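Local coordinates for protein putative dihydrodipicolinate synthase (Thermus thermophilus, PDB 2PCQ) that belongs to the dihydrodipicolinate synthase family of TIM-barrel proteins, though its own activity is only putative, and binds a potassium ion, at residues P4-P9 with D33-Y38; P64-L69 with A89-A94. All blocks are in the same frame, centred on the assembly; numbering follows the deposited sequence.

Contact 1: P4-P9 with D33-Y38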
ATOM      1  N   PRO A   4       2.050 -15.017 -26.894  1.00 18.34           N
ATOM      2  CA  PRO A   4       2.980 -14.025 -26.368  1.00 13.96           C
ATOM      3  C   PRO A   4       2.485 -12.602 -26.614  1.00 16.61           C
ATOM      4  O   PRO A   4       1.839 -12.326 -27.624  1.00 14.83           O
ATOM      5  CB  PRO A   4       4.246 -14.311 -27.155  1.00 18.94           C
ATOM      6  CG  PRO A   4       3.683 -14.577 -28.532  1.00 16.94           C
ATOM      7  CD  PRO A   4       2.475 -15.473 -28.233  1.00 14.71           C
ATOM      8  N   PRO A   5       2.748 -11.692 -25.666  1.00 16.07           N
ATOM      9  CA  PRO A   5       2.326 -10.302 -25.847  1.00 15.28           C
ATOM     10  C   PRO A   5       3.502  -9.678 -26.604  1.00 17.23           C
ATOM     11  O   PRO A   5       4.490  -9.261 -25.997  1.00 15.28           O
ATOM     12  CB  PRO A   5       2.209  -9.788 -24.413  1.00 13.58           C
ATOM     13  CG  PRO A   5       3.284 -10.549 -23.700  1.00 15.01           C
ATOM     14  CD  PRO A   5       3.122 -11.953 -24.264  1.00 12.70           C
ATOM     15  N   ILE A   6       3.416  -9.639 -27.930  1.00 13.99           N
ATOM     16  CA  ILE A   6       4.522  -9.096 -28.705  1.00 16.42           C
ATOM     17  C   ILE A   6       4.745  -7.603 -28.502  1.00 16.58           C
ATOM     18  O   ILE A   6       3.801  -6.817 -28.426  1.00 16.39           O
ATOM     19  CB  ILE A   6       4.365  -9.372 -30.224  1.00 17.24           C
ATOM     20  CG1 ILE A   6       3.162  -8.618 -30.789  1.00 19.43           C
ATOM     21  CG2 ILE A   6       4.214 -10.871 -30.463  1.00 18.45           C
ATOM     22  CD1 ILE A   6       3.098  -8.652 -32.305  1.00 26.41           C
ATOM     23  N   PRO A   7       6.015  -7.195 -28.392  1.00 16.08           N
ATOM     24  CA  PRO A   7       6.307  -5.776 -28.203  1.00 16.03           C
ATOM     25  C   PRO A   7       6.067  -5.015 -29.497  1.00 19.07           C
ATOM     26  O   PRO A   7       5.974  -5.617 -30.567  1.00 20.62           O
ATOM     27  CB  PRO A   7       7.777  -5.779 -27.788  1.00 16.19           C
ATOM     28  CG  PRO A   7       8.326  -6.960 -28.516  1.00 20.65           C
ATOM     29  CD  PRO A   7       7.246  -8.004 -28.321  1.00 15.57           C
ATOM     30  N   THR A   8       5.928  -3.697 -29.391  1.00 16.09           N
ATOM     31  CA  THR A   8       5.726  -2.852 -30.559  1.00 14.07           C
ATOM     32  C   THR A   8       7.040  -2.107 -30.762  1.00 15.08           C
ATOM     33  O   THR A   8       7.438  -1.290 -29.933  1.00 15.77           O
ATOM     34  CB  THR A   8       4.586  -1.846 -30.339  1.00 16.65           C
ATOM     35  OG1 THR A   8       3.369  -2.561 -30.090  1.00 15.60           O
ATOM     36  CG2 THR A   8       4.407  -0.969 -31.575  1.00 16.92           C
ATOM     37  N   PRO A   9       7.739  -2.394 -31.870  1.00 18.85           N
ATOM     38  CA  PRO A   9       9.023  -1.777 -32.210  1.00 15.79           C
ATOM     39  C   PRO A   9       9.024  -0.285 -32.514  1.00 18.15           C
ATOM     40  O   PRO A   9       8.158   0.214 -33.224  1.00 17.67           O
ATOM     41  CB  PRO A   9       9.490  -2.583 -33.427  1.00 17.60           C
ATOM     42  CG  PRO A   9       8.758  -3.890 -33.298  1.00 20.99           C
ATOM     43  CD  PRO A   9       7.396  -3.444 -32.844  1.00 15.57           C
ATOM     44  N   ASP A  33       0.297 -20.419 -30.282  1.00 15.56           N
ATOM     45  CA  ASP A  33      -1.096 -20.637 -30.670  1.00 19.22           C
ATOM     46  C   ASP A  33      -1.754 -19.390 -31.249  1.00 19.26           C
ATOM     47  O   ASP A  33      -2.746 -19.479 -31.971  1.00 19.26           O
ATOM     48  CB  ASP A  33      -1.900 -21.121 -29.463  1.00 19.14           C
ATOM     49  CG  ASP A  33      -1.487 -22.505 -29.009  1.00 22.68           C
ATOM     50  OD1 ASP A  33      -1.789 -23.476 -29.732  1.00 23.38           O
ATOM     51  OD2 ASP A  33      -0.852 -22.619 -27.938  1.00 20.63           O
ATOM     52  N   GLY A  34      -1.199 -18.229 -30.920  1.00 16.44           N
ATOM     53  CA  GLY A  34      -1.743 -16.979 -31.408  1.00 18.41           C
ATOM     54  C   GLY A  34      -0.962 -15.826 -30.815  1.00 18.87           C
ATOM     55  O   GLY A  34      -0.082 -16.034 -29.982  1.00 20.98           O
ATOM     56  N   LEU A  35      -1.283 -14.609 -31.234  1.00 18.53           N
ATOM     57  CA  LEU A  35      -0.581 -13.439 -30.733  1.00 19.12           C
ATOM     58  C   LEU A  35      -1.499 -12.474 -30.004  1.00 17.00           C
ATOM     59  O   LEU A  35      -2.700 -12.413 -30.276  1.00 15.12           O
ATOM     60  CB  LEU A  35       0.069 -12.672 -31.889  1.00 15.03           C
ATOM     61  CG  LEU A  35       1.038 -13.366 -32.846  1.00 20.20           C
ATOM     62  CD1 LEU A  35       1.390 -12.391 -33.964  1.00 19.92           C
ATOM     63  CD2 LEU A  35       2.292 -13.818 -32.106  1.00 17.22           C
ATOM     64  N   LEU A  36      -0.918 -11.728 -29.071  1.00 14.38           N
ATOM     65  CA  LEU A  36      -1.648 -10.687 -28.361  1.00 14.90           C
ATOM     66  C   LEU A  36      -0.965  -9.402 -28.803  1.00 14.69           C
ATOM     67  O   LEU A  36       0.202  -9.171 -28.476  1.00 17.48           O
ATOM     68  CB  LEU A  36      -1.531 -10.826 -26.837  1.00 15.63           C
ATOM     69  CG  LEU A  36      -1.854  -9.528 -26.072  1.00 13.80           C
ATOM     70  CD1 LEU A  36      -3.232  -8.998 -26.466  1.00 10.16           C
ATOM     71  CD2 LEU A  36      -1.792  -9.779 -24.572  1.00 14.82           C
ATOM     72  N   VAL A  37      -1.679  -8.587 -29.572  1.00 13.70           N
ATOM     73  CA  VAL A  37      -1.144  -7.316 -30.052  1.00 13.83           C
ATOM     74  C   VAL A  37      -1.568  -6.210 -29.080  1.00 14.09           C
ATOM     75  O   VAL A  37      -2.718  -6.158 -28.657  1.00 14.98           O
ATOM     76  CB  VAL A  37      -1.681  -6.978 -31.468  1.00 18.33           C
ATOM     77  CG1 VAL A  37      -1.069  -5.675 -31.962  1.00 18.19           C
ATOM     78  CG2 VAL A  37      -1.357  -8.109 -32.431  1.00 17.00           C
ATOM     79  N   TYR A  38      -0.628  -5.343 -28.723  1.00 15.88           N
ATOM     80  CA  TYR A  38      -0.888  -4.244 -27.797  1.00 16.01           C
ATOM     81  C   TYR A  38      -1.277  -4.722 -26.399  1.00 18.21           C
ATOM     82  O   TYR A  38      -2.193  -4.178 -25.774  1.00 16.49           O
ATOM     83  CB  TYR A  38      -1.977  -3.303 -28.342  1.00 15.00           C
ATOM     84  CG  TYR A  38      -1.630  -2.618 -29.653  1.00 13.54           C
ATOM     85  CD1 TYR A  38      -0.303  -2.342 -29.992  1.00 16.48           C
ATOM     86  CD2 TYR A  38      -2.630  -2.225 -30.542  1.00 15.51           C
ATOM     87  CE1 TYR A  38       0.020  -1.691 -31.184  1.00 14.32           C
ATOM     88  CE2 TYR A  38      -2.318  -1.564 -31.742  1.00 14.27           C
ATOM     89  CZ  TYR A  38      -0.994  -1.304 -32.052  1.00 15.79           C
ATOM     90  OH  TYR A  38      -0.676  -0.648 -33.219  1.00 18.79           O
TER
HETATM   91  O   HOH W   1       1.512  -7.249 -27.045  1.00 13.42           O
HETATM   92  O   HOH W   2       2.153  -5.056 -29.622  1.00 14.27           O
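Pro-4 and Pro-5 lie against Gly-34, Leu-35 and Leu-36, and this is where the contact is tight. The amide N of Leu-36 donates to Pro-4 O at 3.2 Å, a fairly straight bond, with the donor tilted 28° from the carbonyl plane. Toward the N-terminal ends of both segments, the ring carbon Pro-4 CD sits 3.1 Å from Gly-34 O. One methyl, Leu-35 CD2, serves two neighbours at once: Pro-4 CG and Ile-6 CG2 each lie 3.9 Å from it. Ile-6 CG2, anti to its own carbonyl carbon and beside the backbone N, is the branch that reaches this methyl. On the opposite face of the sheet Pro-5 CB meets Leu-36 CD2, and this face looks into the barrel. Here strands 2-6 and 36-37 run parallel as the first pair of the TIM barrel, joined through helix 18-28 in a beta-alpha-beta unit; Phe-21 of that helix packs on Ile-6 from outside.

From Ile-6 onward the pairing loosens. Ile-6 N reaches Leu-36 O only weakly, at 3.3 Å with 133° at the hydrogen, and the chains then separate around two waters. Water 1 donates to both Ile-6 O and Leu-36 O. Water 2 donates to Ile-6 O and to Thr-8 OG1, and accepts from Tyr-38 N at 2.9 Å. Thr-8 OG1 also comes to the edge of the Tyr-38 ring, in its plane, 3.6 Å from CE1, while its hydrogen bond to the protein goes to Gly-42 O. The far end of the ring is held by a bond between Tyr-38 OH and Arg-52 O.

Contact 2: P64-L69 with A89-A94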
ATOM      1  N   PRO A  64      -5.571 -16.920 -35.108  1.00 17.99           N
ATOM      2  CA  PRO A  64      -6.483 -16.056 -34.347  1.00 19.44           C
ATOM      3  C   PRO A  64      -5.676 -15.239 -33.341  1.00 19.73           C
ATOM      4  O   PRO A  64      -4.877 -15.790 -32.588  1.00 21.39           O
ATOM      5  CB  PRO A  64      -7.416 -17.054 -33.664  1.00 16.20           C
ATOM      6  CG  PRO A  64      -7.485 -18.178 -34.666  1.00 20.13           C
ATOM      7  CD  PRO A  64      -6.037 -18.320 -35.099  1.00 18.62           C
ATOM      8  N   PHE A  65      -5.885 -13.928 -33.326  1.00 17.54           N
ATOM      9  CA  PHE A  65      -5.140 -13.070 -32.418  1.00 18.23           C
ATOM     10  C   PHE A  65      -6.024 -12.193 -31.549  1.00 17.48           C
ATOM     11  O   PHE A  65      -7.215 -12.014 -31.820  1.00 18.18           O
ATOM     12  CB  PHE A  65      -4.168 -12.194 -33.213  1.00 14.24           C
ATOM     13  CG  PHE A  65      -4.841 -11.204 -34.128  1.00 20.45           C
ATOM     14  CD1 PHE A  65      -4.918  -9.856 -33.783  1.00 16.72           C
ATOM     15  CD2 PHE A  65      -5.374 -11.614 -35.346  1.00 17.73           C
ATOM     16  CE1 PHE A  65      -5.511  -8.928 -34.642  1.00 21.40           C
ATOM     17  CE2 PHE A  65      -5.971 -10.697 -36.214  1.00 19.61           C
ATOM     18  CZ  PHE A  65      -6.039  -9.350 -35.862  1.00 19.45           C
ATOM     19  N   LEU A  66      -5.419 -11.655 -30.497  1.00 16.63           N
ATOM     20  CA  LEU A  66      -6.110 -10.781 -29.565  1.00 13.51           C
ATOM     21  C   LEU A  66      -5.494  -9.398 -29.661  1.00 14.32           C
ATOM     22  O   LEU A  66      -4.320  -9.252 -30.005  1.00 13.51           O
ATOM     23  CB  LEU A  66      -5.952 -11.298 -28.133  1.00 16.86           C
ATOM     24  CG  LEU A  66      -6.459 -12.701 -27.795  1.00 22.28           C
ATOM     25  CD1 LEU A  66      -6.020 -13.064 -26.380  1.00 22.41           C
ATOM     26  CD2 LEU A  66      -7.977 -12.749 -27.921  1.00 20.77           C
ATOM     27  N   VAL A  67      -6.291  -8.381 -29.366  1.00 15.72           N
ATOM     28  CA  VAL A  67      -5.795  -7.014 -29.385  1.00 13.56           C
ATOM     29  C   VAL A  67      -6.119  -6.365 -28.047  1.00 15.85           C
ATOM     30  O   VAL A  67      -7.270  -6.372 -27.605  1.00 15.08           O
ATOM     31  CB  VAL A  67      -6.438  -6.185 -30.513  1.00 18.20           C
ATOM     32  CG1 VAL A  67      -5.902  -4.756 -30.474  1.00 14.22           C
ATOM     33  CG2 VAL A  67      -6.133  -6.823 -31.859  1.00 14.86           C
ATOM     34  N   GLY A  68      -5.099  -5.818 -27.399  1.00 10.87           N
ATOM     35  CA  GLY A  68      -5.316  -5.167 -26.121  1.00 12.96           C
ATOM     36  C   GLY A  68      -5.948  -3.805 -26.334  1.00 16.51           C
ATOM     37  O   GLY A  68      -5.575  -3.087 -27.262  1.00 14.49           O
ATOM     38  N   LEU A  69      -6.916  -3.451 -25.492  1.00 13.87           N
ATOM     39  CA  LEU A  69      -7.575  -2.157 -25.596  1.00 14.09           C
ATOM     40  C   LEU A  69      -7.478  -1.478 -24.238  1.00 17.14           C
ATOM     41  O   LEU A  69      -8.121  -1.889 -23.266  1.00 15.31           O
ATOM     42  CB  LEU A  69      -9.040  -2.319 -26.017  1.00 16.69           C
ATOM     43  CG  LEU A  69      -9.757  -1.026 -26.422  1.00 16.90           C
ATOM     44  CD1 LEU A  69     -10.945  -1.361 -27.302  1.00 21.52           C
ATOM     45  CD2 LEU A  69     -10.191  -0.258 -25.192  1.00 15.89           C
ATOM     46  N   ALA A  89      -9.549  -9.271 -35.437  1.00 20.11           N
ATOM     47  CA  ALA A  89      -9.197  -9.770 -34.111  1.00 17.09           C
ATOM     48  C   ALA A  89     -10.277 -10.690 -33.567  1.00 19.51           C
ATOM     49  O   ALA A  89     -11.465 -10.412 -33.706  1.00 23.71           O
ATOM     50  CB  ALA A  89      -8.972  -8.600 -33.148  1.00 18.54           C
HETATM   51  N   MSE A  90      -9.845 -11.780 -32.940  1.00 18.47           N
HETATM   52  CA  MSE A  90     -10.741 -12.766 -32.345  1.00 20.86           C
HETATM   53  C   MSE A  90     -11.473 -12.168 -31.141  1.00 22.42           C
HETATM   54  O   MSE A  90     -12.640 -12.474 -30.892  1.00 18.47           O
HETATM   55  CB  MSE A  90      -9.920 -13.993 -31.937  1.00 21.03           C
HETATM   56  CG  MSE A  90     -10.426 -14.729 -30.726  1.00 34.20           C
HETATM   57 SE   MSE A  90      -9.286 -16.238 -30.391  1.00 53.33          SE
HETATM   58  CE  MSE A  90      -7.677 -15.239 -29.864  1.00 42.67           C
ATOM     59  N   ALA A  91     -10.785 -11.303 -30.406  1.00 17.56           N
ATOM     60  CA  ALA A  91     -11.381 -10.660 -29.241  1.00 17.76           C
ATOM     61  C   ALA A  91     -10.469  -9.564 -28.710  1.00 16.78           C
ATOM     62  O   ALA A  91      -9.305  -9.459 -29.105  1.00 15.94           O
ATOM     63  CB  ALA A  91     -11.654 -11.688 -28.146  1.00 11.71           C
ATOM     64  N   LEU A  92     -11.012  -8.749 -27.816  1.00 19.54           N
ATOM     65  CA  LEU A  92     -10.258  -7.667 -27.199  1.00 16.57           C
ATOM     66  C   LEU A  92      -9.815  -8.121 -25.814  1.00 14.44           C
ATOM     67  O   LEU A  92     -10.366  -9.069 -25.254  1.00 17.48           O
ATOM     68  CB  LEU A  92     -11.139  -6.427 -27.036  1.00 14.89           C
ATOM     69  CG  LEU A  92     -11.765  -5.783 -28.271  1.00 22.01           C
ATOM     70  CD1 LEU A  92     -12.823  -4.789 -27.828  1.00 24.52           C
ATOM     71  CD2 LEU A  92     -10.690  -5.097 -29.103  1.00 17.16           C
ATOM     72  N   LEU A  93      -8.805  -7.445 -25.284  1.00 12.74           N
ATOM     73  CA  LEU A  93      -8.310  -7.700 -23.940  1.00 14.69           C
ATOM     74  C   LEU A  93      -8.334  -6.284 -23.383  1.00 13.99           C
ATOM     75  O   LEU A  93      -7.400  -5.512 -23.585  1.00 16.95           O
ATOM     76  CB  LEU A  93      -6.884  -8.260 -23.973  1.00 16.77           C
ATOM     77  CG  LEU A  93      -6.741  -9.647 -23.332  1.00 21.80           C
ATOM     78  CD1 LEU A  93      -5.310 -10.148 -23.461  1.00 21.28           C
ATOM     79  CD2 LEU A  93      -7.141  -9.569 -21.874  1.00 20.70           C
ATOM     80  N   ALA A  94      -9.425  -5.938 -22.710  1.00 13.33           N
ATOM     81  CA  ALA A  94      -9.600  -4.588 -22.192  1.00 13.79           C
ATOM     82  C   ALA A  94      -9.369  -4.390 -20.699  1.00 12.68           C
ATOM     83  O   ALA A  94      -9.862  -5.150 -19.873  1.00 14.48           O
ATOM     84  CB  ALA A  94     -10.995  -4.083 -22.561  1.00 14.66           C
TER
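Chi1 of 65° sets Phe-65 CG between its own backbone N and carbonyl carbon, and chi2 of 103° turns the ring face to Ala-89. Ala-89 CA lies over that face in a CH-pi contact, 3.9 Å from the ring centroid and offset toward the rim. Ala-89 CB is also met by Val-67 CG2, which stands anti to its carbonyl carbon, at 3.6 Å. The segments belong to a beta-alpha-beta unit of the TIM barrel: strand 66-69, helix 74-87, then strand 91-94 parallel to the first. Leu-69 and Leu-92 point outward to that helix and meet through their CD1 methyls, 3.9 Å apart. Leu-66 and Leu-93 face the barrel interior, where Phe-122 of the next strand touches both; their own CD1 atoms are a looser 4.2 Å apart.

At the N-terminal end, where Pro-64 is exposed, the selenium of Met-90, modelled as selenomethionine, rests near Pro-64 CB. The backbone ladder starts at the same residue, with Met-90 N on Phe-65 O at 2.9 Å, nearly in line with the carbonyl bond. Val-67 uses both its polar backbone atoms, its N donating to Ala-91 O at 3.2 Å and its O accepting from Leu-93 N. The last bond is the shortest of the four: Leu-69 N reaches Leu-93 O at 2.8 Å, standing 46° above the carbonyl plane.

How the contacts relate
Contacts 1 and 2 are neighbouring portions of one barrel wall, in series along the chain, with centres about 10 Å apart. Strand 36-37 of contact 1 pairs directly with strand 66-69 of contact 2: Val-37 probably bonds through its N to Leu-66 O and through its O to Gly-68 N. Inside the barrel Leu-36 CD2 packs on Leu-93 CD1, joining the interior faces of both. Every touching residue of contact 1 is buried, whereas contact 2 reaches the surface at Pro-64. Their chemistry differs too: proline-rich 4-9 forms a short pairing extended by waters, while 64-69 and 89-94 keep four direct backbone bonds.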